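DisA protein (PDB 6CCA) probably transfers methyl groups to the alpha-carbon of polyketide intermediates, installing a gem-dimethyl unit during assembly-line biosynthesis of disorazol. Local coordinates at residues Phe357-Ala360 with Ala361-Met364. Residues are numbered along the deposited sequence; the frame is centred on the assembly and turned at random.
Sequences FEDA and AERM
D359 and R363 bridge a short 3-10 segment with a side-chain salt bridge, in the loop between helices 342-346 and 372-381 of the methyltransferase. Two successive i to i+3 backbone bonds define the segment: E362 N donates to D359 O, and R363 N to A360 O at 3.0 Å. Across it, R363 approaches the carboxylate side-on, spending two nitrogens on one oxygen: NE and NH2 each lie 2.9 Å from D359 OD1. Both bonds are clearly bent, under 140° at the hydrogen. NH2 uses the syn lone pair of OD1, whereas NE comes from above the carboxylate plane. D359 carries its CG between backbone N and carbonyl carbon (chi1 54°), which turns OD1 toward the arginine; the other oxygen, OD2, accepts from the backbone N of L315. The R363 chain bends at chi2 (-65°), passing its CG 3.6 Å from D359 O on the way to the carboxylate. NH1 bonds to the carbonyl of P368 farther along the same loop and to that of H310, and NH2 to that of T312, both in the loop before helix 315-325. With so many acceptors around it, the buried guanidinium is probably fixed in rotation and kept charged. E362 leads its carboxylate away from the turn to a salt bridge with R316, leaving its CG 4.0 Å from D359 OD2. Against one face of the guanidinium, F357 supplies an aliphatic contact rather than a ring stack: its CB lies over that face, off centre, 3.4 Å from R363 NH2.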
# COMPACT_ATOMS: atom_id res chain seq x y z
N PHE A 357 -8.72 -2.83 9.81
CA PHE A 357 -8.03 -2.65 11.06
C PHE A 357 -8.93 -2.49 12.29
O PHE A 357 -9.91 -1.75 12.25
CB PHE A 357 -7.02 -1.48 10.99
CG PHE A 357 -7.64 -0.14 10.78
CD1 PHE A 357 -8.03 0.28 9.50
CD2 PHE A 357 -7.88 0.70 11.86
CE1 PHE A 357 -8.62 1.53 9.31
CE2 PHE A 357 -8.48 1.94 11.67
CZ PHE A 357 -8.85 2.36 10.39
N GLU A 358 -8.53 -3.14 13.38
CA GLU A 358 -9.17 -3.14 14.70
C GLU A 358 -8.26 -2.59 15.80
O GLU A 358 -8.58 -2.69 16.99
CB GLU A 358 -9.60 -4.58 15.03
CG GLU A 358 -10.79 -4.91 14.14
CD GLU A 358 -11.46 -6.22 14.45
OE1 GLU A 358 -11.01 -6.89 15.39
OE2 GLU A 358 -12.41 -6.57 13.70
N ASP A 359 -7.15 -2.00 15.39
CA ASP A 359 -6.12 -1.42 16.23
C ASP A 359 -5.84 -0.05 15.66
O ASP A 359 -4.71 0.28 15.30
CB ASP A 359 -4.83 -2.29 16.27
CG ASP A 359 -4.26 -2.60 14.86
OD1 ASP A 359 -4.91 -2.23 13.86
OD2 ASP A 359 -3.18 -3.24 14.74
N ALA A 360 -6.83 0.84 15.73
CA ALA A 360 -6.67 2.21 15.25
C ALA A 360 -5.55 2.98 15.81
O ALA A 360 -4.96 3.76 15.09
CB ALA A 360 -7.98 3.00 15.44
N ALA A 361 -5.21 2.81 17.10
CA ALA A 361 -4.12 3.57 17.69
C ALA A 361 -2.77 3.22 17.14
O ALA A 361 -1.83 3.95 17.36
CB ALA A 361 -4.03 3.36 19.20
N GLU A 362 -2.65 2.12 16.44
CA GLU A 362 -1.34 1.83 15.81
C GLU A 362 -1.21 2.50 14.43
O GLU A 362 -0.13 2.46 13.85
CB GLU A 362 -1.17 0.35 15.58
CG GLU A 362 -1.20 -0.50 16.84
CD GLU A 362 -0.17 -0.17 17.86
OE1 GLU A 362 0.86 0.52 17.59
OE2 GLU A 362 -0.37 -0.64 18.99
N ARG A 363 -2.30 3.06 13.93
CA ARG A 363 -2.38 3.52 12.50
C ARG A 363 -2.51 5.02 12.40
O ARG A 363 -2.87 5.68 13.38
CB ARG A 363 -3.58 2.89 11.81
CG ARG A 363 -3.86 1.43 12.05
CD ARG A 363 -2.85 0.44 11.56
NE ARG A 363 -3.32 -0.92 11.81
CZ ARG A 363 -3.55 -1.85 10.89
NH1 ARG A 363 -3.26 -1.66 9.60
NH2 ARG A 363 -3.97 -3.04 11.28
N MET A 364 -2.25 5.60 11.23
CA MET A 364 -2.59 6.99 10.98
C MET A 364 -4.11 7.12 10.87
O MET A 364 -4.79 6.24 10.45
CB MET A 364 -1.85 7.56 9.77
CG MET A 364 -0.34 7.64 9.98
SD MET A 364 0.57 8.35 8.59
CE MET A 364 0.35 7.07 7.38